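PDB 3B7F: glycosyl hydrolase, BNR repeat from Ralstonia eutropha, which probably hydrolyses glycosidic bonds, as a putative BNR-repeat glycosyl hydrolase with a seven-bladed beta-propeller fold. Local coordinates for residues M24-T29 with H58-D63; T340-A345 with H384-Q389. One frame throughout, in Å; residues are numbered along the deposited sequence.

Interaction 1. Residues M24-T29 with H58-D63; sequences MLLVAT and HHIVQD
L26 and A28 meet I60 as apolar side chains where two neighbouring blades of the propeller face each other. Strand 24-29 lies next to the innermost strand, 385-391, of the closing blade. Strand 58-62 is the innermost strand of the following blade and runs nearly antiparallel to 24-29, at 163°, yet belongs to a different sheet. The axes of 24-29 and 58-62 come within 6.2 Å of each other.

The apolar contact centres on I60, whose side chain starts toward strand 24-29. Its CB meets CB of L26 at 3.8 Å, and CG2 rests against the same leucine, near CB and CD1. I60 CD1 is carried out anti to CA (chi2 169°) and ends over the backbone, 3.6 Å from V27 O. CG1 on the way lies beside A28 CB. L26 in turn lays CD1 against the opposite backbone, 3.6 Å from I60 O. A28 has just a methyl to offer, and its CB sits against the H58-H59 peptide, 3.8 Å from H59 N. M72 of strand 70-75 and A33 of strand 32-38 add further contacts to I60.

The polar contact is made through one water. It donates to L26 O at 3.0 Å and accepts from I60 N at 2.9 Å, bridging two strands that do not pair directly.

H59 starts away from this interface. V61 CG2 stands 3.4 Å above the plane of its imidazole, over the centre, and ND1 is bonded to L120 N in the next blade. At the margin Q62 directs NE2 to R392 O and P67 O.

The chemistry implies a join made by apolar side chains and a bridging water in a buried contact rather than by sheet pairing, as expected between propeller blades.

Interaction 2. Residues T340-A345 with H384-Q389; sequences TVKRQA and HIYAVQ
Q344 O is gripped by two groups of strand 385-389. V388 N donates to it at 2.9 Å over a nearly straight bond (169° at the hydrogen), and A387 CA makes a CA-H...O contact at 3.3 Å. The acceptor belongs to a type I beta turn, K342 to A345, in which A345 N bonds back to K342 O. This turn leads into the innermost strand, 346-348, of one propeller blade, and it packs on 385-391, the innermost strand of the next. There Y386 and A387 form a classic beta bulge opposite A28.

Beside the bonded carbonyl Q344 CB and A387 CB make an apolar contact at 3.6 Å, while V388 CB lies against A345 O. Of the Q344 amide only NE2 turns outward, bonding to F118 O, and the side chain also touches H59.

Two waters fill in the polar work. One accepts from Q344 N and donates both to Q344 OE1 and to Y386 O, the last at 2.8 Å. The other accepts from K342 N and donates to I385 O, also at 2.8 Å.

At the start of the turn K342 reaches across to two aromatic residues. Its chain is bent at both outer torsions, and chi4 of 59° swings NZ to the imidazole edge of H384. NZ donates to NE2 at 2.9 Å and lies just 7° out of the ring plane. A 1,2-ethanediol, probably from the crystallisation liquor, sits by H384 and may mark a pocket. The Y386 ring runs beside the lysine, pointing the same way; H384 CD2 lies over one of its faces toward the rim, and H58 also stacks with it. K342 CE approaches that phenol obliquely, 3.6 Å from CD1.

How the interactions relate
From the N terminus, strand 24-29 comes first, and interaction 1 closes a loop through strands 32-38 and 45-51 to reach 58-63 in the next blade. Interaction 2 opens much later, so the two follow in series, neither nested nor crossed; it spans the blade of strands 346-348 to 376-379 and ends on the last strand. That strand, 385-391, pairs with 24-29 and so closes the ring with both chain ends in one blade. A28 N to A387 O and L26 N to Q389 O are probable hydrogen bonds joining the contacts, and Q344 NE2 packs on H59. Together they tie the closing blade to its neighbours on both sides.

Interaction 1. Residues M24-T29 with H58-D63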
loop_
_atom_site.group_PDB
_atom_site.type_symbol
_atom_site.label_atom_id
_atom_site.label_comp_id
_atom_site.label_asym_id
_atom_site.label_seq_id
_atom_site.Cartn_x
_atom_site.Cartn_y
_atom_site.Cartn_z
HETATM N N MSE A 24 -8.732 -4.620 14.187
HETATM C CA MSE A 24 -7.736 -5.623 13.995
HETATM C C MSE A 24 -6.701 -5.048 13.063
HETATM O O MSE A 24 -7.050 -4.321 12.156
HETATM C CB MSE A 24 -8.357 -6.874 13.395
HETATM C CG MSE A 24 -7.343 -8.009 13.165
HETATM SE SE MSE A 24 -8.181 -9.750 12.889
HETATM C CE MSE A 24 -8.772 -9.985 14.754
ATOM N N LEU A 25 -5.429 -5.359 13.310
ATOM C CA LEU A 25 -4.323 -4.956 12.432
ATOM C C LEU A 25 -3.683 -6.254 11.991
ATOM O O LEU A 25 -3.460 -7.104 12.807
ATOM C CB LEU A 25 -3.300 -4.061 13.134
ATOM C CG LEU A 25 -3.795 -2.757 13.763
ATOM C CD1 LEU A 25 -2.626 -2.117 14.484
ATOM C CD2 LEU A 25 -4.431 -1.787 12.724
ATOM N N LEU A 26 -3.436 -6.386 10.697
ATOM C CA LEU A 26 -2.879 -7.570 10.053
ATOM C C LEU A 26 -1.469 -7.172 9.697
ATOM O O LEU A 26 -1.297 -6.319 8.821
ATOM C CB LEU A 26 -3.681 -7.897 8.789
ATOM C CG LEU A 26 -5.210 -7.809 8.856
ATOM C CD1 LEU A 26 -5.812 -8.190 7.450
ATOM C CD2 LEU A 26 -5.765 -8.674 9.970
ATOM N N VAL A 27 -0.475 -7.795 10.359
ATOM C CA VAL A 27 0.898 -7.389 10.289
ATOM C C VAL A 27 1.762 -8.416 9.568
ATOM O O VAL A 27 1.953 -9.529 10.072
ATOM C CB VAL A 27 1.485 -7.176 11.723
ATOM C CG1 VAL A 27 2.910 -6.637 11.636
ATOM C CG2 VAL A 27 0.588 -6.261 12.565
ATOM N N ALA A 28 2.300 -8.018 8.416
ATOM C CA ALA A 28 3.143 -8.858 7.581
ATOM C C ALA A 28 4.587 -8.529 7.869
ATOM O O ALA A 28 4.968 -7.355 7.823
ATOM C CB ALA A 28 2.831 -8.614 6.090
ATOM N N THR A 29 5.387 -9.550 8.193
ATOM C CA THR A 29 6.805 -9.354 8.459
ATOM C C THR A 29 7.624 -10.358 7.684
ATOM O O THR A 29 7.114 -11.360 7.156
ATOM C CB THR A 29 7.185 -9.486 9.971
ATOM O OG1 THR A 29 7.406 -10.857 10.301
ATOM C CG2 THR A 29 6.133 -8.864 10.886
ATOM N N HIS A 58 4.364 -10.699 2.674
ATOM C CA HIS A 58 4.334 -9.390 2.039
ATOM C C HIS A 58 3.107 -8.520 2.230
ATOM O O HIS A 58 3.230 -7.298 2.207
ATOM C CB HIS A 58 4.624 -9.553 0.543
ATOM C CG HIS A 58 6.067 -9.797 0.280
ATOM N ND1 HIS A 58 6.983 -8.765 0.253
ATOM C CD2 HIS A 58 6.769 -10.945 0.123
ATOM C CE1 HIS A 58 8.189 -9.271 0.055
ATOM N NE2 HIS A 58 8.086 -10.590 -0.024
ATOM N N HIS A 59 1.942 -9.121 2.382
ATOM C CA HIS A 59 0.708 -8.370 2.477
ATOM C C HIS A 59 -0.410 -9.273 2.998
ATOM O O HIS A 59 -0.505 -10.421 2.585
ATOM C CB HIS A 59 0.361 -7.840 1.088
ATOM C CG HIS A 59 -0.484 -6.600 1.068
ATOM N ND1 HIS A 59 -1.151 -6.206 -0.063
ATOM C CD2 HIS A 59 -0.767 -5.666 2.011
ATOM C CE1 HIS A 59 -1.788 -5.071 0.173
ATOM N NE2 HIS A 59 -1.548 -4.711 1.417
ATOM N N ILE A 60 -1.217 -8.757 3.926
ATOM C CA ILE A 60 -2.346 -9.503 4.478
ATOM C C ILE A 60 -3.510 -8.533 4.346
ATOM O O ILE A 60 -3.440 -7.416 4.879
ATOM C CB ILE A 60 -2.168 -9.968 5.967
ATOM C CG1 ILE A 60 -0.759 -10.517 6.251
ATOM C CG2 ILE A 60 -3.226 -11.028 6.301
ATOM C CD1 ILE A 60 -0.477 -10.718 7.709
ATOM N N VAL A 61 -4.538 -8.930 3.596
ATOM C CA VAL A 61 -5.684 -8.071 3.336
ATOM C C VAL A 61 -6.989 -8.814 3.599
ATOM O O VAL A 61 -7.137 -9.961 3.208
ATOM C CB VAL A 61 -5.678 -7.575 1.890
ATOM C CG1 VAL A 61 -6.854 -6.615 1.658
ATOM C CG2 VAL A 61 -4.332 -6.920 1.540
ATOM N N GLN A 62 -7.917 -8.145 4.273
ATOM C CA GLN A 62 -9.263 -8.652 4.512
ATOM C C GLN A 62 -10.147 -8.228 3.345
ATOM O O GLN A 62 -9.989 -7.113 2.833
ATOM C CB GLN A 62 -9.844 -8.031 5.759
ATOM C CG GLN A 62 -11.265 -8.464 6.082
ATOM C CD GLN A 62 -11.730 -7.871 7.359
ATOM O OE1 GLN A 62 -11.747 -6.654 7.522
ATOM N NE2 GLN A 62 -12.095 -8.721 8.294
ATOM N N ASP A 63 -11.079 -9.101 2.952
ATOM C CA ASP A 63 -12.068 -8.778 1.939
ATOM C C ASP A 63 -13.131 -7.926 2.661
ATOM O O ASP A 63 -13.827 -8.444 3.536
ATOM C CB ASP A 63 -12.691 -10.059 1.367
ATOM C CG ASP A 63 -13.490 -9.827 0.101
ATOM O OD1 ASP A 63 -13.900 -8.686 -0.159
ATOM O OD2 ASP A 63 -13.696 -10.808 -0.650
HETATM O O HOH W 1 -0.989 -6.527 5.831
#

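Interaction 2. Residues T340-A345 with H384-Q389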
loop_
_atom_site.group_PDB
_atom_site.type_symbol
_atom_site.label_atom_id
_atom_site.label_comp_id
_atom_site.label_asym_id
_atom_site.label_seq_id
_atom_site.Cartn_x
_atom_site.Cartn_y
_atom_site.Cartn_z
ATOM N N THR A 340 12.263 3.512 9.842
ATOM C CA THR A 340 11.874 3.313 8.459
ATOM C C THR A 340 10.451 2.755 8.459
ATOM O O THR A 340 10.153 1.837 9.200
ATOM C CB THR A 340 12.879 2.388 7.757
ATOM O OG1 THR A 340 14.175 2.998 7.847
ATOM C CG2 THR A 340 12.504 2.149 6.284
ATOM N N VAL A 341 9.573 3.352 7.669
ATOM C CA VAL A 341 8.166 2.916 7.533
ATOM C C VAL A 341 7.976 2.659 6.030
ATOM O O VAL A 341 8.112 3.566 5.228
ATOM C CB VAL A 341 7.185 3.950 8.127
ATOM C CG1 VAL A 341 5.667 3.549 7.910
ATOM C CG2 VAL A 341 7.482 4.125 9.593
ATOM N N LYS A 342 7.746 1.398 5.659
ATOM C CA LYS A 342 7.621 0.994 4.255
ATOM C C LYS A 342 6.211 1.352 3.715
ATOM O O LYS A 342 5.330 1.768 4.492
ATOM C CB LYS A 342 7.974 -0.493 4.086
ATOM C CG LYS A 342 9.477 -0.861 4.152
ATOM C CD LYS A 342 9.611 -2.384 4.279
ATOM C CE LYS A 342 10.828 -3.001 3.580
ATOM N NZ LYS A 342 12.133 -2.536 4.004
ATOM N N ARG A 343 6.035 1.204 2.391
ATOM C CA ARG A 343 4.806 1.612 1.647
ATOM C C ARG A 343 3.494 1.126 2.161
ATOM O O ARG A 343 2.523 1.865 2.096
ATOM C CB ARG A 343 4.746 1.004 0.261
ATOM C CG ARG A 343 5.732 1.339 -0.635
ATOM C CD ARG A 343 5.913 0.199 -1.624
ATOM N NE ARG A 343 7.277 0.450 -2.053
ATOM C CZ ARG A 343 7.650 0.958 -3.199
ATOM N NH1 ARG A 343 6.810 1.177 -4.172
ATOM N NH2 ARG A 343 8.926 1.183 -3.384
ATOM N N GLN A 344 3.451 -0.165 2.509
ATOM C CA GLN A 344 2.241 -0.821 2.984
ATOM C C GLN A 344 2.183 -0.844 4.499
ATOM O O GLN A 344 1.241 -1.395 5.067
ATOM C CB GLN A 344 2.183 -2.257 2.465
ATOM C CG GLN A 344 2.052 -2.400 0.950
ATOM C CD GLN A 344 2.610 -3.720 0.469
ATOM O OE1 GLN A 344 3.788 -3.991 0.691
ATOM N NE2 GLN A 344 1.769 -4.555 -0.188
ATOM N N ALA A 345 3.159 -0.236 5.157
ATOM C CA ALA A 345 3.252 -0.272 6.620
ATOM C C ALA A 345 2.500 0.842 7.399
ATOM O O ALA A 345 2.710 0.975 8.607
ATOM C CB ALA A 345 4.739 -0.373 7.037
ATOM N N HIS A 384 11.185 -7.535 11.093
ATOM C CA HIS A 384 11.079 -6.469 10.079
ATOM C C HIS A 384 9.679 -6.402 9.435
ATOM O O HIS A 384 9.288 -7.315 8.727
ATOM C CB HIS A 384 12.179 -6.777 9.037
ATOM C CG HIS A 384 12.283 -5.818 7.886
ATOM N ND1 HIS A 384 13.402 -5.036 7.681
ATOM C CD2 HIS A 384 11.446 -5.558 6.850
ATOM C CE1 HIS A 384 13.234 -4.317 6.586
ATOM N NE2 HIS A 384 12.055 -4.608 6.067
ATOM N N ILE A 385 8.949 -5.299 9.650
ATOM C CA ILE A 385 7.576 -5.139 9.149
ATOM C C ILE A 385 7.489 -4.570 7.710
ATOM O O ILE A 385 8.004 -3.478 7.403
ATOM C CB ILE A 385 6.711 -4.272 10.133
ATOM C CG1 ILE A 385 6.650 -4.915 11.534
ATOM C CG2 ILE A 385 5.307 -4.056 9.587
ATOM C CD1 ILE A 385 6.247 -3.909 12.744
ATOM N N TYR A 386 6.825 -5.340 6.850
ATOM C CA TYR A 386 6.528 -4.986 5.445
ATOM C C TYR A 386 5.169 -4.269 5.306
ATOM O O TYR A 386 5.089 -3.252 4.630
ATOM C CB TYR A 386 6.528 -6.217 4.509
ATOM C CG TYR A 386 7.882 -6.800 4.188
ATOM C CD1 TYR A 386 8.832 -6.045 3.527
ATOM C CD2 TYR A 386 8.201 -8.110 4.474
ATOM C CE1 TYR A 386 10.089 -6.564 3.208
ATOM C CE2 TYR A 386 9.469 -8.644 4.142
ATOM C CZ TYR A 386 10.406 -7.857 3.522
ATOM O OH TYR A 386 11.668 -8.319 3.161
ATOM N N ALA A 387 4.142 -4.760 6.000
ATOM C CA ALA A 387 2.796 -4.231 5.872
ATOM C C ALA A 387 1.981 -4.290 7.150
ATOM O O ALA A 387 2.129 -5.209 7.947
ATOM C CB ALA A 387 2.041 -5.004 4.774
ATOM N N VAL A 388 1.092 -3.301 7.301
ATOM C CA VAL A 388 0.157 -3.206 8.415
ATOM C C VAL A 388 -1.121 -2.770 7.738
ATOM O O VAL A 388 -1.099 -1.832 6.965
ATOM C CB VAL A 388 0.576 -2.216 9.502
ATOM C CG1 VAL A 388 -0.455 -2.208 10.628
ATOM C CG2 VAL A 388 1.978 -2.555 10.044
ATOM N N GLN A 389 -2.201 -3.494 8.005
ATOM C CA GLN A 389 -3.485 -3.277 7.406
ATOM C C GLN A 389 -4.612 -3.392 8.439
ATOM O O GLN A 389 -4.653 -4.336 9.210
ATOM C CB GLN A 389 -3.644 -4.341 6.336
ATOM C CG GLN A 389 -4.880 -4.285 5.509
ATOM C CD GLN A 389 -4.921 -3.130 4.524
ATOM O OE1 GLN A 389 -4.007 -2.948 3.727
ATOM N NE2 GLN A 389 -6.020 -2.388 4.542
HETATM O O HOH W 2 7.899 -0.716 7.722
HETATM O O HOH W 3 5.687 -2.360 2.077
#